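Local coordinates for NADPH-dependent nitro/flavin reductase (Bacillus subtilis, PDB 3N2S) that reduces FMN with NADPH, also acts on nitroaromatic compounds, quinones and azo dyes, and shows NADH oxidase activity, at the interface of chains A and B. Residues are numbered along the deposited sequence; one frame, centred on the assembly and turned at random. Chains: chain A/B, NADPH-dependent nitro/flavin reductase.

The four contacts form two clusters at opposite ends of the two-fold dimer interface. Contacts 1 and 4 lie about 11 Å apart, centre to centre of their C-alpha atoms, and share B:Arg85; contacts 2 and 3 are equally close and share A:Tyr42. From one cluster to the other the centres are about 32 to 40 Å apart. Symmetry links them: contacts 2 and 4 both set helix 221-229 of one subunit against the helix starting at residue 84 of the other, and contacts 1 and 3 both bring Gln35 against Leu176 of the partner. Each subunit therefore clasps the other at two distant places.

Contact 1: the interface of chains A and B. Residues chain A 176, 180-181, 183; chain B 35, 47-48, 85.
B:Arg85 runs past A:Leu176 in the opposite direction, and methyl CD1 of A:Leu176 rests on one face of its guanidinium, toward the rim. CG of B:Arg85 is anti to the backbone N (chi1 180°), and a bend at chi3 (-60°) turns the guanidinium toward helix 178-181. B:Arg85 NH2 gives a hydrogen bond of 3.0 Å to the carbonyl O of A:Ala180, from above the carbonyl plane. Water 1, at the guanidinium edge, ties B:Arg85 NE to the same carbonyl. Replacing B:Arg85 with an alanine is likely to leave A:Ala180 O without this donor and A:Leu176 CD1 without its flat partner. A:Val181 O accepts from B:Ile48 N (2.8 Å) and B:Ile48 O from A:His183 N (2.9 Å), joining the end of helix 178-181 and strand 182-184 to strand 46-51. Beside them, A:His183 NE2 and the B:Ser47 hydroxyl OG share a hydrogen bond of 3.0 Å, direction undecided. Next to this backbone pairing, CG1 of A:Val181 lies 4.0 Å from CD1 of B:Ile48, the side chains crossing obliquely. B:Gln35 OE1 and A:Leu176 O clash as two acceptors, so that amide's modelled turn is doubtful. The patch sets a short strand of chain A beside strand 46-51 of chain B, helping hold the homodimer together.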
# COMPACT_ATOMS: atom_id res chain seq x y z
N LEU A 176 7.88 -6.37 15.12
CA LEU A 176 7.12 -6.33 16.37
C LEU A 176 6.57 -7.71 16.72
O LEU A 176 6.20 -8.47 15.82
CB LEU A 176 5.91 -5.38 16.24
CG LEU A 176 6.19 -3.86 16.39
CD1 LEU A 176 5.10 -3.05 15.69
CD2 LEU A 176 6.27 -3.45 17.87
N ALA A 180 1.51 -7.47 19.34
CA ALA A 180 1.50 -6.01 19.26
C ALA A 180 0.71 -5.56 18.00
O ALA A 180 0.08 -4.51 18.01
CB ALA A 180 2.92 -5.46 19.15
N VAL A 181 0.82 -6.33 16.92
CA VAL A 181 0.21 -5.96 15.62
C VAL A 181 -1.15 -6.60 15.38
O VAL A 181 -2.02 -5.97 14.79
CB VAL A 181 1.23 -6.26 14.49
CG1 VAL A 181 0.60 -6.14 13.09
CG2 VAL A 181 2.44 -5.35 14.60
N HIS A 183 -4.70 -8.31 16.60
CA HIS A 183 -5.68 -8.18 17.68
C HIS A 183 -6.86 -9.07 17.32
O HIS A 183 -7.23 -9.15 16.16
CB HIS A 183 -6.19 -6.71 17.80
CG HIS A 183 -5.10 -5.67 17.83
ND1 HIS A 183 -4.71 -5.08 19.02
CD2 HIS A 183 -4.36 -5.15 16.83
CE1 HIS A 183 -3.74 -4.24 18.71
NE2 HIS A 183 -3.47 -4.26 17.41
N GLN B 35 3.71 -8.86 8.27
CA GLN B 35 4.71 -8.11 9.02
C GLN B 35 6.06 -8.01 8.32
O GLN B 35 6.78 -7.05 8.55
CB GLN B 35 4.90 -8.72 10.42
CG GLN B 35 3.71 -8.56 11.34
CD GLN B 35 4.11 -8.97 12.74
OE1 GLN B 35 4.67 -8.19 13.51
NE2 GLN B 35 3.90 -10.22 13.05
N SER B 47 -1.90 -1.91 12.36
CA SER B 47 -2.44 -2.98 13.18
C SER B 47 -3.38 -3.80 12.32
O SER B 47 -3.92 -3.30 11.33
CB SER B 47 -3.16 -2.44 14.42
OG SER B 47 -2.22 -2.32 15.48
N ILE B 48 -3.53 -5.07 12.66
CA ILE B 48 -4.38 -6.01 11.94
C ILE B 48 -5.37 -6.58 12.96
O ILE B 48 -4.96 -7.16 13.95
CB ILE B 48 -3.54 -7.14 11.27
CG1 ILE B 48 -2.40 -6.57 10.38
CG2 ILE B 48 -4.46 -8.11 10.50
CD1 ILE B 48 -1.31 -7.61 9.95
N ARG B 85 0.24 3.31 18.86
CA ARG B 85 1.41 2.61 19.41
C ARG B 85 2.53 3.64 19.69
O ARG B 85 3.12 3.66 20.78
CB ARG B 85 1.87 1.56 18.36
CG ARG B 85 3.08 0.72 18.74
CD ARG B 85 3.39 -0.32 17.67
NE ARG B 85 2.28 -1.26 17.46
CZ ARG B 85 1.67 -1.43 16.29
NH1 ARG B 85 2.06 -0.73 15.23
NH2 ARG B 85 0.66 -2.28 16.17
O HOH W 1 1.14 -2.31 19.91

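Contact 2: the interface of chains A and B. Residues chain A 42-43, 86, 89, 97; chain B 221, 225, 229.
A mainly apolar interface of a helix against a helix and a turn, with B:Trp221 and B:Ile225 set against A:Tyr42, A:Val43, A:His86 and A:Leu89, helps fasten the two subunits of the homodimer to each other. B:Trp221 is the wedge. Its CG stands anti to the backbone N (chi1 -169°), which carries the indole across to the turn 40-42 of chain A. The indole B:Trp221 NE1 donates to the carbonyl O of A:Tyr42 (3.0 Å); the oxygen lies in the indole plane, but NE1 sits above the carbonyl plane. The NE1 and CD1 edge also stands over one face of the A:Tyr42 ring, planes at 90°. At the far rim, B:Trp221 CZ3 meets CD1 of A:Leu89 at 3.4 Å, the side chains crossing at about a right angle. B:Ile225 lays CG1 over the centre of this indole from its own chain, bracing it. Its other branch, B:Ile225 CG2, touches the edge of the A:His86 ring at CD2 (3.7 Å), while B:Ile225 CD1 reaches CA of A:Val43 (3.8 Å). A:His86 is itself fixed: its NE2 donates to A:Val43 O at 2.7 Å, 165° at the hydrogen. In the fold, helix 221-229 of chain B lies against helix 84-92 and the turn 40-42 of chain A.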
# COMPACT_ATOMS: atom_id res chain seq x y z
N TYR A 42 -11.61 -0.96 -9.52
CA TYR A 42 -10.92 -1.18 -10.81
C TYR A 42 -10.26 0.12 -11.34
O TYR A 42 -9.87 0.17 -12.52
CB TYR A 42 -12.00 -1.67 -11.81
CG TYR A 42 -11.59 -2.50 -13.00
CD1 TYR A 42 -10.33 -3.08 -13.08
CD2 TYR A 42 -12.50 -2.78 -14.02
CE1 TYR A 42 -9.97 -3.89 -14.15
CE2 TYR A 42 -12.16 -3.59 -15.10
CZ TYR A 42 -10.89 -4.13 -15.17
OH TYR A 42 -10.59 -4.97 -16.22
N VAL A 43 -10.13 1.15 -10.49
CA VAL A 43 -9.60 2.46 -10.89
C VAL A 43 -8.14 2.51 -11.30
O VAL A 43 -7.77 3.39 -12.08
CB VAL A 43 -10.00 3.64 -9.95
CG1 VAL A 43 -11.50 3.61 -9.66
CG2 VAL A 43 -9.21 3.61 -8.65
N HIS A 86 -7.68 9.65 -14.99
CA HIS A 86 -9.12 9.76 -14.77
C HIS A 86 -9.63 11.15 -15.17
O HIS A 86 -10.65 11.25 -15.85
CB HIS A 86 -9.45 9.37 -13.30
CG HIS A 86 -8.75 8.10 -12.90
ND1 HIS A 86 -7.39 8.10 -12.56
CD2 HIS A 86 -9.19 6.83 -12.92
CE1 HIS A 86 -7.07 6.83 -12.35
NE2 HIS A 86 -8.13 6.03 -12.55
N LEU A 89 -9.32 11.09 -19.08
CA LEU A 89 -10.29 10.09 -19.56
C LEU A 89 -11.66 10.81 -19.68
O LEU A 89 -12.31 10.72 -20.72
CB LEU A 89 -10.31 8.95 -18.50
CG LEU A 89 -11.39 7.91 -18.42
CD1 LEU A 89 -10.88 6.74 -17.64
CD2 LEU A 89 -12.62 8.44 -17.69
N ILE A 97 -14.17 16.67 -14.43
CA ILE A 97 -14.38 16.04 -13.11
C ILE A 97 -13.34 16.26 -11.99
O ILE A 97 -13.44 15.58 -10.96
CB ILE A 97 -14.61 14.51 -13.32
CG1 ILE A 97 -13.28 13.79 -13.72
CG2 ILE A 97 -15.77 14.20 -14.30
CD1 ILE A 97 -13.14 12.35 -13.27
N TRP B 221 -14.21 0.89 -20.04
CA TRP B 221 -13.57 1.26 -18.78
C TRP B 221 -13.82 2.73 -18.45
O TRP B 221 -14.17 3.04 -17.31
CB TRP B 221 -12.10 0.90 -18.79
CG TRP B 221 -11.46 1.01 -17.43
CD1 TRP B 221 -11.59 0.14 -16.39
CD2 TRP B 221 -10.56 2.03 -17.00
NE1 TRP B 221 -10.82 0.56 -15.33
CE2 TRP B 221 -10.15 1.70 -15.68
CE3 TRP B 221 -10.00 3.16 -17.61
CZ2 TRP B 221 -9.24 2.49 -14.96
CZ3 TRP B 221 -9.09 3.93 -16.91
CH2 TRP B 221 -8.71 3.59 -15.60
N ILE B 225 -15.45 4.19 -15.07
CA ILE B 225 -14.77 5.18 -14.22
C ILE B 225 -15.64 6.44 -14.08
O ILE B 225 -15.79 6.97 -12.97
CB ILE B 225 -13.34 5.52 -14.74
CG1 ILE B 225 -12.38 4.31 -14.72
CG2 ILE B 225 -12.71 6.77 -14.05
CD1 ILE B 225 -12.29 3.47 -13.38
N MSE B 229 -16.96 7.84 -10.56
CA MSE B 229 -16.65 9.21 -10.11
C MSE B 229 -17.87 10.01 -9.70
O MSE B 229 -17.80 10.76 -8.73
CB MSE B 229 -15.85 9.99 -11.17
CG MSE B 229 -14.39 9.58 -11.26
SE MSE B 229 -13.47 9.22 -9.56
CE MSE B 229 -14.02 10.68 -8.48

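Contact 3: the interface of chains A and B. Residues chain A 35, 42, 44; chain B 174-176, 201.
The loop 174-176 of chain B, whose arginine belongs to an FMN pocket, is gripped here by the end of helix 24-35 and the 40-44 segment of chain A, where A:Gln44 faces B:Leu176 and B:Tyr201. With CG of A:Gln44 anti to the carbonyl carbon (chi1 -61°) and the chain extended beyond, the amide reaches across and uses both its ends. A:Gln44 OE1 accepts from the backbone N of B:Leu176 at 2.9 Å, the donor lying in the carbonyl plane on a lone pair and the bond almost straight (174° at the hydrogen). A:Gln44 NE2 donates to the phenol OH of B:Tyr201 (3.0 Å), which lies close to the amide plane, and to A:Tyr42 O of its own chain (3.2 Å), so the amide is held against turning over; the amide of A:Gln44 and the phenol ring of B:Tyr201 are turned 74° against each other. B:Tyr201 OH in turn donates to B:Pro174 O, and that oxygen of B:Pro174 also receives A:Tyr42 OH at 2.5 Å, in the carbonyl plane on a lone pair. B:Arg175, bent at chi2, gives NE to the carbonyl O of A:Gln35 (2.8 Å), and its charge would probably suit the carbonyl end of that helix. CD1 of B:Leu176 packs on CB of A:Gln44 at 3.7 Å. In the fold, the loop threads between helix 24-35 of one subunit and B:Tyr201 on helix 191-213 of its own.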
# COMPACT_ATOMS: atom_id res chain seq x y z
N GLN A 35 0.98 -4.39 -11.73
CA GLN A 35 -0.37 -4.17 -12.24
C GLN A 35 -1.38 -5.21 -11.80
O GLN A 35 -2.56 -4.89 -11.69
CB GLN A 35 -0.36 -4.07 -13.78
CG GLN A 35 0.36 -2.84 -14.31
CD GLN A 35 0.07 -2.72 -15.77
OE1 GLN A 35 -0.92 -2.11 -16.19
NE2 GLN A 35 0.98 -3.26 -16.57
N TYR A 42 -11.61 -0.96 -9.52
CA TYR A 42 -10.92 -1.18 -10.81
C TYR A 42 -10.26 0.12 -11.34
O TYR A 42 -9.87 0.17 -12.52
CB TYR A 42 -12.00 -1.67 -11.81
CG TYR A 42 -11.59 -2.50 -13.00
CD1 TYR A 42 -10.33 -3.08 -13.08
CD2 TYR A 42 -12.50 -2.78 -14.02
CE1 TYR A 42 -9.97 -3.89 -14.15
CE2 TYR A 42 -12.16 -3.59 -15.10
CZ TYR A 42 -10.89 -4.13 -15.17
OH TYR A 42 -10.59 -4.97 -16.22
N GLN A 44 -7.30 1.59 -10.75
CA GLN A 44 -5.86 1.51 -11.04
C GLN A 44 -5.23 2.91 -10.95
O GLN A 44 -4.62 3.40 -11.91
CB GLN A 44 -5.62 0.86 -12.43
CG GLN A 44 -6.15 -0.57 -12.53
CD GLN A 44 -6.38 -1.02 -13.96
OE1 GLN A 44 -5.47 -1.44 -14.65
NE2 GLN A 44 -7.61 -1.02 -14.40
N PRO B 174 -8.84 -7.78 -17.06
CA PRO B 174 -7.68 -7.17 -17.74
C PRO B 174 -7.26 -5.84 -17.13
O PRO B 174 -8.09 -5.04 -16.69
CB PRO B 174 -8.17 -6.97 -19.18
CG PRO B 174 -9.32 -7.91 -19.33
CD PRO B 174 -9.99 -7.92 -17.98
N ARG B 175 -5.95 -5.63 -17.09
CA ARG B 175 -5.38 -4.40 -16.55
C ARG B 175 -5.05 -3.46 -17.69
O ARG B 175 -4.97 -3.89 -18.85
CB ARG B 175 -4.11 -4.73 -15.75
CG ARG B 175 -4.37 -5.53 -14.47
CD ARG B 175 -5.23 -4.75 -13.48
NE ARG B 175 -5.24 -5.37 -12.15
CZ ARG B 175 -6.22 -6.15 -11.71
NH1 ARG B 175 -7.26 -6.43 -12.49
NH2 ARG B 175 -6.18 -6.65 -10.48
N LEU B 176 -4.87 -2.17 -17.37
CA LEU B 176 -4.49 -1.14 -18.34
C LEU B 176 -3.28 -1.60 -19.15
O LEU B 176 -2.41 -2.29 -18.62
CB LEU B 176 -4.09 0.15 -17.60
CG LEU B 176 -5.20 1.07 -17.13
CD1 LEU B 176 -4.75 1.87 -15.90
CD2 LEU B 176 -5.71 1.98 -18.28
N TYR B 201 -7.81 0.03 -24.56
CA TYR B 201 -8.29 -0.51 -23.29
C TYR B 201 -9.80 -0.54 -23.23
O TYR B 201 -10.36 -1.55 -22.80
CB TYR B 201 -7.72 0.27 -22.08
CG TYR B 201 -7.94 -0.44 -20.75
CD1 TYR B 201 -7.64 -1.79 -20.59
CD2 TYR B 201 -8.41 0.26 -19.64
CE1 TYR B 201 -7.82 -2.43 -19.36
CE2 TYR B 201 -8.55 -0.36 -18.39
CZ TYR B 201 -8.26 -1.71 -18.26
OH TYR B 201 -8.41 -2.31 -17.03

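Contact 4: the interface of chains A and B. Residues chain A 194, 198, 221-222; chain B 85-86, 89.
A:Met198, a selenomethionine, crosses B:Leu89 at about a right angle and meets it through CB, CG and CE. A:Met198 CB comes within 3.9 Å of methyl CD1 of B:Leu89, and A:Met198 CG lies closer to the same B:Leu89 CD1, at 3.7 Å. Bends at chi2 (-53°) and chi3 (-46°) curl the chain and bring the end methyl CE of A:Met198 against the other branch, CD2 of B:Leu89, at 3.6 Å. The leucine, in helix 84-91, is thus held on both methyls. Helix 221-229 adds A:Ser222 CB against B:Leu89 CG (3.9 Å) and the indole CZ3 of A:Trp221 against B:Leu89 CD2 (3.7 Å). A:Phe194 supplies another wall: its CE2 touches CD1 of B:Leu89 at 3.8 Å, while CZ points at the carbonyl O of B:Arg85. CG of A:Met198, one turn on in the same helix, lies over one face of this ring toward the rim and probably steadies it. With an alanine at A:Phe194, a gap is likely to open beside B:Leu89 CD1, and A:Met198 CG would probably lose the ring it rests on, leaving that chain freer to turn. CH2 at the rim of the A:Trp221 indole lies 4.1 Å from CD of B:Arg85, indole and guanidinium planes 56° apart.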
# COMPACT_ATOMS: atom_id res chain seq x y z
N PHE A 194 0.50 -3.91 26.48
CA PHE A 194 1.28 -2.99 25.68
C PHE A 194 2.72 -2.87 26.21
O PHE A 194 3.66 -3.03 25.46
CB PHE A 194 0.60 -1.61 25.62
CG PHE A 194 1.33 -0.62 24.75
CD1 PHE A 194 1.10 -0.58 23.37
CD2 PHE A 194 2.27 0.26 25.29
CE1 PHE A 194 1.77 0.34 22.56
CE2 PHE A 194 2.95 1.17 24.48
CZ PHE A 194 2.70 1.20 23.12
N MSE A 198 6.09 -4.13 24.27
CA MSE A 198 7.04 -3.07 23.91
C MSE A 198 8.38 -3.22 24.62
O MSE A 198 9.40 -2.95 24.00
CB MSE A 198 6.43 -1.68 24.10
CG MSE A 198 5.20 -1.43 23.19
SE MSE A 198 5.53 -1.78 21.27
CE MSE A 198 7.25 -0.80 21.20
N TRP A 221 14.05 0.14 20.07
CA TRP A 221 13.18 0.52 18.96
C TRP A 221 12.44 1.81 19.29
O TRP A 221 12.43 2.72 18.47
CB TRP A 221 12.17 -0.60 18.67
CG TRP A 221 11.31 -0.31 17.48
CD1 TRP A 221 11.68 -0.38 16.17
CD2 TRP A 221 9.92 0.04 17.49
NE1 TRP A 221 10.61 -0.10 15.36
CE2 TRP A 221 9.51 0.16 16.14
CE3 TRP A 221 8.97 0.22 18.51
CZ2 TRP A 221 8.20 0.47 15.79
CZ3 TRP A 221 7.67 0.53 18.15
CH2 TRP A 221 7.28 0.63 16.80
N SER A 222 11.82 1.89 20.48
CA SER A 222 11.04 3.06 20.89
C SER A 222 11.90 4.34 20.91
O SER A 222 11.43 5.36 20.43
CB SER A 222 10.36 2.81 22.23
OG SER A 222 11.33 2.55 23.23
N ARG B 85 0.24 3.31 18.86
CA ARG B 85 1.41 2.61 19.41
C ARG B 85 2.53 3.64 19.69
O ARG B 85 3.12 3.66 20.78
CB ARG B 85 1.87 1.56 18.36
CG ARG B 85 3.08 0.72 18.74
CD ARG B 85 3.39 -0.32 17.67
NE ARG B 85 2.28 -1.26 17.46
CZ ARG B 85 1.67 -1.43 16.29
NH1 ARG B 85 2.06 -0.73 15.23
NH2 ARG B 85 0.66 -2.28 16.17
N HIS B 86 2.76 4.52 18.71
CA HIS B 86 3.79 5.57 18.74
C HIS B 86 3.44 6.67 19.77
O HIS B 86 4.32 7.08 20.54
CB HIS B 86 4.02 6.09 17.31
CG HIS B 86 4.15 4.96 16.32
ND1 HIS B 86 3.04 4.27 15.85
CD2 HIS B 86 5.27 4.34 15.85
CE1 HIS B 86 3.51 3.30 15.07
NE2 HIS B 86 4.84 3.31 15.03
N LEU B 89 3.98 5.06 23.27
CA LEU B 89 5.43 4.92 23.53
C LEU B 89 6.00 6.29 23.94
O LEU B 89 6.77 6.36 24.89
CB LEU B 89 6.18 4.45 22.26
CG LEU B 89 6.49 2.98 22.01
CD1 LEU B 89 6.42 2.11 23.27
CD2 LEU B 89 5.86 2.47 20.75